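Local coordinates for aspartate-semialdehyde dehydrogenase (Thermus thermophilus, PDB 2YV3), which probably catalyses the NADPH-dependent reductive dephosphorylation of L-aspartyl-4-phosphate to L-aspartate-semialdehyde, an early step towards lysine, threonine and methionine, at residues A76-W81 / R117-N122; N122-T127 / V211-K216; P178-E181 / H185-P188. All coordinates share one frame; numbering follows the deposited sequence.

Contact 1: A76-W81 / R117-N122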
ATOM      1  N   ALA A  76      -4.770  18.531  28.883  1.00 35.31           N
ATOM      2  CA  ALA A  76      -5.407  19.332  29.925  1.00 38.81           C
ATOM      3  C   ALA A  76      -5.832  18.625  31.230  1.00 37.50           C
ATOM      4  O   ALA A  76      -5.797  19.244  32.297  1.00 32.43           O
ATOM      5  CB  ALA A  76      -6.617  20.055  29.322  1.00 33.07           C
ATOM      6  N   LYS A  77      -6.213  17.346  31.156  1.00 36.53           N
ATOM      7  CA  LYS A  77      -6.685  16.620  32.344  1.00 37.70           C
ATOM      8  C   LYS A  77      -5.819  15.519  32.956  1.00 37.80           C
ATOM      9  O   LYS A  77      -5.994  15.189  34.123  1.00 45.54           O
ATOM     10  CB  LYS A  77      -8.064  16.002  32.076  1.00 43.73           C
ATOM     11  CG  LYS A  77      -9.083  16.932  31.442  1.00 45.14           C
ATOM     12  CD  LYS A  77      -9.354  18.141  32.307  1.00 39.78           C
ATOM     13  CE  LYS A  77     -10.284  19.051  31.584  1.00 35.94           C
ATOM     14  NZ  LYS A  77      -9.851  19.065  30.163  1.00 53.19           N
ATOM     15  N   ALA A  78      -4.915  14.931  32.186  1.00 37.48           N
ATOM     16  CA  ALA A  78      -4.081  13.852  32.706  1.00 42.84           C
ATOM     17  C   ALA A  78      -3.752  13.952  34.199  1.00 40.60           C
ATOM     18  O   ALA A  78      -4.328  13.230  35.014  1.00 37.27           O
ATOM     19  CB  ALA A  78      -2.798  13.760  31.912  1.00 46.99           C
ATOM     20  N   LEU A  79      -2.832  14.847  34.552  1.00 34.12           N
ATOM     21  CA  LEU A  79      -2.431  15.014  35.940  1.00 33.28           C
ATOM     22  C   LEU A  79      -3.603  15.170  36.914  1.00 36.40           C
ATOM     23  O   LEU A  79      -3.652  14.499  37.951  1.00 41.88           O
ATOM     24  CB  LEU A  79      -1.504  16.213  36.084  1.00 30.36           C
ATOM     25  CG  LEU A  79      -0.163  16.210  35.359  1.00 39.96           C
ATOM     26  CD1 LEU A  79       0.663  14.984  35.766  1.00 30.13           C
ATOM     27  CD2 LEU A  79      -0.417  16.241  33.874  1.00 38.83           C
ATOM     28  N   VAL A  80      -4.537  16.055  36.584  1.00 27.23           N
ATOM     29  CA  VAL A  80      -5.696  16.311  37.441  1.00 36.81           C
ATOM     30  C   VAL A  80      -6.358  15.010  37.914  1.00 43.07           C
ATOM     31  O   VAL A  80      -6.824  14.890  39.061  1.00 29.85           O
ATOM     32  CB  VAL A  80      -6.753  17.152  36.692  1.00 35.85           C
ATOM     33  CG1 VAL A  80      -7.149  18.358  37.528  1.00 24.69           C
ATOM     34  CG2 VAL A  80      -6.191  17.609  35.350  1.00 39.89           C
ATOM     35  N   TRP A  81      -6.372  14.031  37.020  1.00 37.14           N
ATOM     36  CA  TRP A  81      -6.989  12.761  37.315  1.00 36.73           C
ATOM     37  C   TRP A  81      -6.159  11.787  38.161  1.00 45.83           C
ATOM     38  O   TRP A  81      -6.612  11.317  39.213  1.00 43.19           O
ATOM     39  CB  TRP A  81      -7.404  12.106  36.007  1.00 34.31           C
ATOM     40  CG  TRP A  81      -8.516  12.813  35.324  1.00 20.32           C
ATOM     41  CD1 TRP A  81      -9.548  13.469  35.920  1.00 21.09           C
ATOM     42  CD2 TRP A  81      -8.767  12.855  33.920  1.00 20.56           C
ATOM     43  NE1 TRP A  81     -10.437  13.915  34.975  1.00 28.16           N
ATOM     44  CE2 TRP A  81      -9.981  13.553  33.734  1.00 27.21           C
ATOM     45  CE3 TRP A  81      -8.089  12.366  32.796  1.00 24.65           C
ATOM     46  CZ2 TRP A  81     -10.534  13.776  32.472  1.00 23.29           C
ATOM     47  CZ3 TRP A  81      -8.641  12.586  31.535  1.00 25.76           C
ATOM     48  CH2 TRP A  81      -9.854  13.288  31.387  1.00 28.32           C
ATOM     49  N   ARG A 117       3.829   6.817  37.163  1.00 50.24           N
ATOM     50  CA  ARG A 117       3.670   7.646  38.353  1.00 49.19           C
ATOM     51  C   ARG A 117       2.323   8.373  38.292  1.00 44.50           C
ATOM     52  O   ARG A 117       2.125   9.359  38.998  1.00 42.89           O
ATOM     53  CB  ARG A 117       4.805   8.680  38.455  1.00 57.57           C
ATOM     54  CG  ARG A 117       6.124   8.151  39.044  1.00 67.99           C
ATOM     55  CD  ARG A 117       7.204   9.248  39.124  1.00 64.69           C
ATOM     56  NE  ARG A 117       6.744  10.462  39.811  1.00 65.42           N
ATOM     57  CZ  ARG A 117       6.456  10.540  41.108  1.00 54.53           C
ATOM     58  NH1 ARG A 117       6.579   9.473  41.880  1.00 64.38           N
ATOM     59  NH2 ARG A 117       6.039  11.686  41.628  1.00 50.31           N
ATOM     60  N   GLY A 118       1.411   7.892  37.445  1.00 33.54           N
ATOM     61  CA  GLY A 118       0.100   8.512  37.323  1.00 31.61           C
ATOM     62  C   GLY A 118      -0.586   8.318  35.973  1.00 43.38           C
ATOM     63  O   GLY A 118      -1.818   8.216  35.895  1.00 41.76           O
ATOM     64  N   ILE A 119       0.207   8.266  34.906  1.00 39.53           N
ATOM     65  CA  ILE A 119      -0.322   8.086  33.560  1.00 35.82           C
ATOM     66  C   ILE A 119       0.505   7.048  32.803  1.00 31.58           C
ATOM     67  O   ILE A 119       1.638   6.756  33.151  1.00 32.93           O
ATOM     68  CB  ILE A 119      -0.261   9.405  32.741  1.00 47.54           C
ATOM     69  CG1 ILE A 119      -0.636  10.607  33.618  1.00 46.52           C
ATOM     70  CG2 ILE A 119      -1.179   9.301  31.517  1.00 43.97           C
ATOM     71  CD1 ILE A 119      -2.080  10.651  34.060  1.00 43.66           C
ATOM     72  N   ILE A 120      -0.072   6.500  31.752  1.00 31.99           N
ATOM     73  CA  ILE A 120       0.607   5.517  30.926  1.00 31.78           C
ATOM     74  C   ILE A 120       0.163   5.848  29.526  1.00 31.25           C
ATOM     75  O   ILE A 120      -1.030   5.999  29.287  1.00 30.48           O
ATOM     76  CB  ILE A 120       0.168   4.066  31.254  1.00 31.96           C
ATOM     77  CG1 ILE A 120       0.850   3.595  32.542  1.00 36.20           C
ATOM     78  CG2 ILE A 120       0.485   3.146  30.079  1.00 34.91           C
ATOM     79  CD1 ILE A 120       0.693   2.100  32.837  1.00 41.75           C
ATOM     80  N   ALA A 121       1.118   5.972  28.608  1.00 29.00           N
ATOM     81  CA  ALA A 121       0.804   6.308  27.227  1.00 18.24           C
ATOM     82  C   ALA A 121       0.520   5.100  26.365  1.00 21.47           C
ATOM     83  O   ALA A 121       1.309   4.165  26.311  1.00 22.32           O
ATOM     84  CB  ALA A 121       1.925   7.094  26.619  1.00 31.21           C
ATOM     85  N   ASN A 122      -0.630   5.133  25.703  1.00 28.73           N
ATOM     86  CA  ASN A 122      -1.062   4.080  24.789  1.00 29.09           C
ATOM     87  C   ASN A 122      -0.396   4.444  23.449  1.00 32.79           C
ATOM     88  O   ASN A 122      -0.473   5.592  22.986  1.00 27.48           O
ATOM     89  CB  ASN A 122      -2.589   4.117  24.673  1.00 39.10           C
ATOM     90  CG  ASN A 122      -3.160   2.915  23.970  1.00 23.98           C
ATOM     91  OD1 ASN A 122      -2.896   1.786  24.351  1.00 34.93           O
ATOM     92  ND2 ASN A 122      -3.970   3.154  22.945  1.00 24.88           N
TER
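Ile-119 reaches from a strand of the Rossmann-type nucleotide-binding fold up to the backbone and methyl group of Ala-78 on helix 70-83. That helix makes the beta-alpha-beta crossover between the parallel strands 64-67 and 87-90, and here it meets the next strand along, 119-121, which closes this side of the chain's sheet. The contact is small, 101 Å² in all, and made by van der Waals packing of a methyl on a methyl and on a peptide group. The path begins at CB of Ile-119, whose bond from CA points to the helix while CB itself stays 5.1 Å from Ala-78 CB. At CB the chain forks. CG2 takes the place anti to the backbone N and remains the more distant branch. CG1 lies beside the N and anti to the carbonyl carbon (chi1 -40°), which brings it to 4.2 Å from Ala-78 CB. A second turn (chi2 -68°) carries CD1 into the helix wall, where it sits over the face of the peptide joining Ala-78 to Leu-79. The methyl meets Ala-78 CB at 3.8 Å and, on the same side, has Leu-79 N at 4.3 Å. The small side chain of Ala-78 probably lets the isoleucine come up to the main chain itself. Leu-79 contributes little, its CD1 remaining 5.0 Å from Ile-119 CG1. Around the pair, Trp-95 lies on Ala-78 and Leu-79, and Val-88 of strand 87-90 touches both Ile-119 and Trp-81. Just before the isoleucine, Gly-118 adopts backbone angles at which a CB would jam against the preceding carbonyl. The last detail is at the methyl's tip: Ile-119 CD1 lies 3.6 Å from Ala-78 O, the same oxygen that accepts the backbone N-H of Trp-81.

Contact 2: N122-T127 / V211-K216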
ATOM      1  N   ASN A 122      -0.630   5.133  25.703  1.00 28.73           N
ATOM      2  CA  ASN A 122      -1.062   4.080  24.789  1.00 29.09           C
ATOM      3  C   ASN A 122      -0.396   4.444  23.449  1.00 32.79           C
ATOM      4  O   ASN A 122      -0.473   5.592  22.986  1.00 27.48           O
ATOM      5  CB  ASN A 122      -2.589   4.117  24.673  1.00 39.10           C
ATOM      6  CG  ASN A 122      -3.160   2.915  23.970  1.00 23.98           C
ATOM      7  OD1 ASN A 122      -2.896   1.786  24.351  1.00 34.93           O
ATOM      8  ND2 ASN A 122      -3.970   3.154  22.945  1.00 24.88           N
ATOM      9  N   PRO A 123       0.286   3.475  22.825  1.00 27.94           N
ATOM     10  CA  PRO A 123       0.994   3.633  21.548  1.00 24.00           C
ATOM     11  C   PRO A 123       0.118   3.936  20.351  1.00 20.97           C
ATOM     12  O   PRO A 123      -1.089   3.760  20.408  1.00 16.97           O
ATOM     13  CB  PRO A 123       1.735   2.303  21.403  1.00 31.52           C
ATOM     14  CG  PRO A 123       0.829   1.338  22.085  1.00 31.17           C
ATOM     15  CD  PRO A 123       0.430   2.101  23.337  1.00 29.50           C
ATOM     16  N   ASN A 124       0.739   4.384  19.258  1.00 22.59           N
ATOM     17  CA  ASN A 124      -0.007   4.709  18.051  1.00 11.05           C
ATOM     18  C   ASN A 124      -0.607   3.449  17.487  1.00 15.30           C
ATOM     19  O   ASN A 124      -0.290   2.364  17.938  1.00 27.06           O
ATOM     20  CB  ASN A 124       0.881   5.337  16.989  1.00 10.49           C
ATOM     21  CG  ASN A 124       0.078   5.850  15.801  1.00 27.33           C
ATOM     22  OD1 ASN A 124       0.374   5.537  14.643  1.00 34.27           O
ATOM     23  ND2 ASN A 124      -0.947   6.654  16.089  1.00 27.38           N
ATOM     24  N   CYS A 125      -1.472   3.589  16.497  1.00 18.74           N
ATOM     25  CA  CYS A 125      -2.092   2.430  15.883  1.00 21.82           C
ATOM     26  C   CYS A 125      -1.023   1.647  15.129  1.00 18.57           C
ATOM     27  O   CYS A 125      -0.634   0.537  15.512  1.00 15.87           O
ATOM     28  CB  CYS A 125      -3.178   2.887  14.910  1.00 17.70           C
ATOM     29  SG  CYS A 125      -2.577   4.168  13.745  1.00 38.91           S
ATOM     30  N   THR A 126      -0.556   2.265  14.052  1.00 21.25           N
ATOM     31  CA  THR A 126       0.444   1.698  13.172  1.00 25.59           C
ATOM     32  C   THR A 126       1.624   1.064  13.905  1.00 24.99           C
ATOM     33  O   THR A 126       2.207   0.102  13.399  1.00 14.93           O
ATOM     34  CB  THR A 126       0.977   2.778  12.209  1.00 27.79           C
ATOM     35  OG1 THR A 126      -0.112   3.365  11.494  1.00 41.07           O
ATOM     36  CG2 THR A 126       1.922   2.177  11.203  1.00 45.67           C
ATOM     37  N   THR A 127       1.965   1.603  15.083  1.00 17.92           N
ATOM     38  CA  THR A 127       3.091   1.110  15.884  1.00 13.95           C
ATOM     39  C   THR A 127       2.770  -0.136  16.700  1.00 18.19           C
ATOM     40  O   THR A 127       3.569  -1.066  16.766  1.00  4.89           O
ATOM     41  CB  THR A 127       3.616   2.192  16.866  1.00 22.88           C
ATOM     42  OG1 THR A 127       4.306   3.223  16.145  1.00 17.07           O
ATOM     43  CG2 THR A 127       4.569   1.579  17.858  1.00 14.07           C
ATOM     44  N   VAL A 211       8.828   5.541  14.290  1.00 30.44           N
ATOM     45  CA  VAL A 211      10.194   5.611  14.813  1.00 21.30           C
ATOM     46  C   VAL A 211      10.294   6.002  16.296  1.00 23.22           C
ATOM     47  O   VAL A 211      10.736   5.201  17.117  1.00 30.27           O
ATOM     48  CB  VAL A 211      11.039   6.614  14.015  1.00 25.54           C
ATOM     49  CG1 VAL A 211      12.518   6.367  14.285  1.00 10.49           C
ATOM     50  CG2 VAL A 211      10.717   6.508  12.535  1.00 14.13           C
ATOM     51  N   TRP A 212       9.901   7.228  16.639  1.00 20.20           N
ATOM     52  CA  TRP A 212       9.974   7.691  18.031  1.00 27.70           C
ATOM     53  C   TRP A 212       9.287   6.736  19.020  1.00 33.61           C
ATOM     54  O   TRP A 212       9.731   6.568  20.159  1.00 33.02           O
ATOM     55  CB  TRP A 212       9.340   9.077  18.182  1.00 21.16           C
ATOM     56  CG  TRP A 212       9.869  10.111  17.236  1.00 24.15           C
ATOM     57  CD1 TRP A 212      11.117  10.162  16.680  1.00 25.59           C
ATOM     58  CD2 TRP A 212       9.175  11.273  16.767  1.00 23.56           C
ATOM     59  NE1 TRP A 212      11.237  11.283  15.891  1.00 24.53           N
ATOM     60  CE2 TRP A 212      10.058  11.981  15.928  1.00 16.80           C
ATOM     61  CE3 TRP A 212       7.885  11.786  16.977  1.00 18.12           C
ATOM     62  CZ2 TRP A 212       9.701  13.170  15.301  1.00 22.21           C
ATOM     63  CZ3 TRP A 212       7.530  12.967  16.359  1.00 22.09           C
ATOM     64  CH2 TRP A 212       8.432  13.648  15.529  1.00 21.28           C
ATOM     65  N   GLU A 213       8.193   6.120  18.594  1.00 27.43           N
ATOM     66  CA  GLU A 213       7.502   5.201  19.473  1.00 30.67           C
ATOM     67  C   GLU A 213       8.281   3.904  19.608  1.00 33.32           C
ATOM     68  O   GLU A 213       8.366   3.350  20.707  1.00 35.17           O
ATOM     69  CB  GLU A 213       6.089   4.930  18.962  1.00 27.55           C
ATOM     70  CG  GLU A 213       5.128   6.071  19.234  1.00 26.66           C
ATOM     71  CD  GLU A 213       3.773   5.818  18.635  1.00 39.38           C
ATOM     72  OE1 GLU A 213       2.808   6.490  19.058  1.00 37.30           O
ATOM     73  OE2 GLU A 213       3.679   4.952  17.730  1.00 40.98           O
ATOM     74  N   THR A 214       8.851   3.425  18.500  1.00 26.50           N
ATOM     75  CA  THR A 214       9.640   2.192  18.513  1.00 26.59           C
ATOM     76  C   THR A 214      10.909   2.394  19.361  1.00 25.44           C
ATOM     77  O   THR A 214      11.208   1.621  20.278  1.00 10.58           O
ATOM     78  CB  THR A 214      10.072   1.777  17.076  1.00 32.89           C
ATOM     79  OG1 THR A 214       8.912   1.550  16.261  1.00 22.52           O
ATOM     80  CG2 THR A 214      10.901   0.505  17.116  1.00 31.22           C
ATOM     81  N   HIS A 215      11.643   3.453  19.048  1.00 18.59           N
ATOM     82  CA  HIS A 215      12.868   3.778  19.754  1.00 20.59           C
ATOM     83  C   HIS A 215      12.685   3.820  21.272  1.00 28.36           C
ATOM     84  O   HIS A 215      13.647   3.643  22.024  1.00 38.32           O
ATOM     85  CB  HIS A 215      13.399   5.109  19.242  1.00 30.29           C
ATOM     86  CG  HIS A 215      14.098   5.015  17.919  1.00 32.85           C
ATOM     87  ND1 HIS A 215      14.688   6.105  17.311  1.00 38.21           N
ATOM     88  CD2 HIS A 215      14.365   3.951  17.125  1.00 29.29           C
ATOM     89  CE1 HIS A 215      15.294   5.713  16.204  1.00 38.60           C
ATOM     90  NE2 HIS A 215      15.113   4.410  16.068  1.00 26.90           N
ATOM     91  N   LYS A 216      11.454   4.042  21.722  1.00 25.74           N
ATOM     92  CA  LYS A 216      11.161   4.089  23.152  1.00 23.89           C
ATOM     93  C   LYS A 216      10.491   2.803  23.645  1.00 27.55           C
ATOM     94  O   LYS A 216      10.860   2.263  24.693  1.00 31.65           O
ATOM     95  CB  LYS A 216      10.263   5.287  23.478  1.00 20.00           C
ATOM     96  CG  LYS A 216       9.888   5.388  24.950  1.00 15.46           C
ATOM     97  CD  LYS A 216       8.845   6.460  25.182  1.00 25.56           C
ATOM     98  CE  LYS A 216       8.564   6.643  26.655  1.00 17.10           C
ATOM     99  NZ  LYS A 216       7.805   7.906  26.893  1.00 29.07           N
TER
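Glu-213 turns its CG to the side of its own backbone N (chi1 -76°) and then runs straight out (chi2 176°), delivering its carboxylate to Asn-124 and Thr-127. Thr-127 answers with OG1 beside its N, so that the hydroxyl, and not just CG2, faces the acid. OE2 accepts the OG1 hydrogen bond, although the modelled separation is implausibly short and the place of OE2 is uncertain. OE1 takes the backbone N-H of Asn-124 at 3.0 Å from N, a weak, bent bond with an angle of 124°. Asn-124 is the N-cap residue of helix 125-141, and the predicted acyl-thioester residue Cys-125 follows it directly. OE1 also forms a salt bridge with Arg-96, a predicted phosphate-binding residue whose NE is held by Asn-122 O. Were Glu-213 replaced by an alanine, Arg-96 would probably lose its carboxylate mate and the N-H of Asn-124 its weak acceptor. Helix 205-219 thus presents Glu-213 to the start of helix 125-141 while its Val-211, Thr-214 and His-215 pack on Ile-225 of strand 224-228; Cys-125 and Thr-126 touch His-238 of strand 237-246.

Contact 3: P178-E181 / H185-P188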
ATOM      1  N   PRO A 178     -16.999  12.528  -5.775  1.00 53.63           N
ATOM      2  CA  PRO A 178     -16.854  12.409  -4.323  1.00 47.99           C
ATOM      3  C   PRO A 178     -16.620  13.739  -3.621  1.00 35.41           C
ATOM      4  O   PRO A 178     -15.831  14.563  -4.065  1.00 30.57           O
ATOM      5  CB  PRO A 178     -15.681  11.424  -4.169  1.00 52.49           C
ATOM      6  CG  PRO A 178     -14.923  11.562  -5.470  1.00 49.68           C
ATOM      7  CD  PRO A 178     -16.043  11.642  -6.469  1.00 51.76           C
ATOM      8  N   LYS A 179     -17.344  13.939  -2.531  1.00 31.77           N
ATOM      9  CA  LYS A 179     -17.238  15.147  -1.722  1.00 45.52           C
ATOM     10  C   LYS A 179     -16.210  14.929  -0.605  1.00 52.86           C
ATOM     11  O   LYS A 179     -16.589  14.624   0.534  1.00 57.64           O
ATOM     12  CB  LYS A 179     -18.586  15.470  -1.071  1.00 44.14           C
ATOM     13  CG  LYS A 179     -19.642  16.062  -1.969  1.00 48.80           C
ATOM     14  CD  LYS A 179     -20.977  16.166  -1.230  1.00 56.80           C
ATOM     15  CE  LYS A 179     -20.829  16.845   0.142  1.00 64.99           C
ATOM     16  NZ  LYS A 179     -22.092  16.864   0.952  1.00 66.42           N
ATOM     17  N   ALA A 180     -14.924  15.067  -0.923  1.00 49.81           N
ATOM     18  CA  ALA A 180     -13.873  14.891   0.077  1.00 42.36           C
ATOM     19  C   ALA A 180     -14.063  15.892   1.217  1.00 41.09           C
ATOM     20  O   ALA A 180     -14.187  17.097   0.977  1.00 35.78           O
ATOM     21  CB  ALA A 180     -12.515  15.092  -0.563  1.00 48.98           C
ATOM     22  N   GLU A 181     -14.079  15.397   2.453  1.00 34.12           N
ATOM     23  CA  GLU A 181     -14.274  16.268   3.607  1.00 34.42           C
ATOM     24  C   GLU A 181     -13.478  15.830   4.809  1.00 29.82           C
ATOM     25  O   GLU A 181     -12.949  16.660   5.539  1.00 39.14           O
ATOM     26  CB  GLU A 181     -15.734  16.280   4.050  1.00 41.23           C
ATOM     27  CG  GLU A 181     -16.767  16.124   2.954  1.00 52.43           C
ATOM     28  CD  GLU A 181     -17.371  17.443   2.521  1.00 57.62           C
ATOM     29  OE1 GLU A 181     -18.613  17.480   2.359  1.00 50.11           O
ATOM     30  OE2 GLU A 181     -16.607  18.429   2.339  1.00 57.66           O
ATOM     31  N   HIS A 185      -8.108  14.562   0.616  1.00 28.91           N
ATOM     32  CA  HIS A 185      -8.656  14.476  -0.732  1.00 28.80           C
ATOM     33  C   HIS A 185      -9.794  13.442  -0.733  1.00 25.38           C
ATOM     34  O   HIS A 185     -10.186  12.946   0.321  1.00 19.61           O
ATOM     35  CB  HIS A 185      -7.544  14.018  -1.691  1.00 26.34           C
ATOM     36  CG  HIS A 185      -6.364  14.940  -1.747  1.00 21.12           C
ATOM     37  ND1 HIS A 185      -6.268  15.975  -2.652  1.00 19.27           N
ATOM     38  CD2 HIS A 185      -5.224  14.973  -1.015  1.00 26.37           C
ATOM     39  CE1 HIS A 185      -5.119  16.605  -2.477  1.00 20.62           C
ATOM     40  NE2 HIS A 185      -4.467  16.018  -1.489  1.00 19.58           N
ATOM     41  N   PRO A 186     -10.355  13.124  -1.917  1.00 24.51           N
ATOM     42  CA  PRO A 186     -11.436  12.125  -1.939  1.00 26.40           C
ATOM     43  C   PRO A 186     -10.781  10.740  -1.916  1.00 26.51           C
ATOM     44  O   PRO A 186      -9.999  10.421  -2.804  1.00 26.53           O
ATOM     45  CB  PRO A 186     -12.152  12.400  -3.268  1.00 27.34           C
ATOM     46  CG  PRO A 186     -11.736  13.790  -3.632  1.00 18.89           C
ATOM     47  CD  PRO A 186     -10.301  13.848  -3.196  1.00 19.11           C
ATOM     48  N   LEU A 187     -11.082   9.925  -0.907  1.00 26.60           N
ATOM     49  CA  LEU A 187     -10.458   8.606  -0.803  1.00 21.62           C
ATOM     50  C   LEU A 187     -11.102   7.443  -1.555  1.00 20.84           C
ATOM     51  O   LEU A 187     -10.490   6.385  -1.686  1.00 24.74           O
ATOM     52  CB  LEU A 187     -10.285   8.213   0.670  1.00 27.69           C
ATOM     53  CG  LEU A 187      -9.552   6.880   0.925  1.00 26.22           C
ATOM     54  CD1 LEU A 187      -8.083   6.981   0.526  1.00 19.08           C
ATOM     55  CD2 LEU A 187      -9.667   6.524   2.387  1.00 25.18           C
ATOM     56  N   PRO A 188     -12.337   7.602  -2.055  1.00 23.99           N
ATOM     57  CA  PRO A 188     -12.891   6.441  -2.770  1.00 26.88           C
ATOM     58  C   PRO A 188     -12.062   6.087  -4.004  1.00 15.25           C
ATOM     59  O   PRO A 188     -11.792   6.940  -4.835  1.00 22.62           O
ATOM     60  CB  PRO A 188     -14.309   6.892  -3.110  1.00 16.44           C
ATOM     61  CG  PRO A 188     -14.657   7.752  -1.950  1.00 29.42           C
ATOM     62  CD  PRO A 188     -13.396   8.580  -1.758  1.00 29.69           C
TER
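Pro-186 is the bump here, and Pro-178 with Ala-180 forms the hollow that receives it. Its ring pushes in between the two: CB comes up to Pro-178, meeting CG of that ring at 3.6 Å, while the next atom round, CG, is turned to the methyl of Ala-180. The two proline rings cross at about a right angle, so Pro-178 presents a corner, its CB and CG, and does not lie flat on its partner. The same corner has a second, looser neighbour, since Pro-178 CB is 4.4 Å from Pro-188 CD. The hollow owes its curve to the backbone. Ala-180 N makes a weak hydrogen bond to Pro-178 O, closing an inverse gamma-turn centred on Lys-179, which sends the proline ring and the alanine methyl inward and the lysine out. The chain comes close here, with CA of Ala-180 only 4.2 Å from CA of Pro-186. Behind this packing stands helix 159-173, where Glu-168 touches both Pro-178 and Pro-188 and accepts the N-H of Lys-179. On the second subunit, Tyr-276 meets the ring of His-185 with planes about 80° apart, and Leu-280 packs on Pro-186. The arrangement is a proline-rich irregular loop doubling back on itself within the dimerisation domain, its second limb forming part of the homodimer interface.

Contacts 1 and 2 are buried and follow each other along the chain: they share Asn-122, where strand 119-121 leads on to helix 125-141, and their centres are 18 Å apart. Contact 1 packs one isoleucine methyl on the alanine and backbone of a helix in the nucleotide-binding domain. Contact 2 is polar, as suits a spot beside predicted catalytic and phosphate-binding residues. Contact 3 lies at the surface, about 28 Å from contact 2 and 36 Å from contact 1, centre to centre. It is nested within the sequence loop that contact 2 closes, joins no helix or strand, and like contact 1 rests on van der Waals packing, but uses stiff proline rings next to the other subunit.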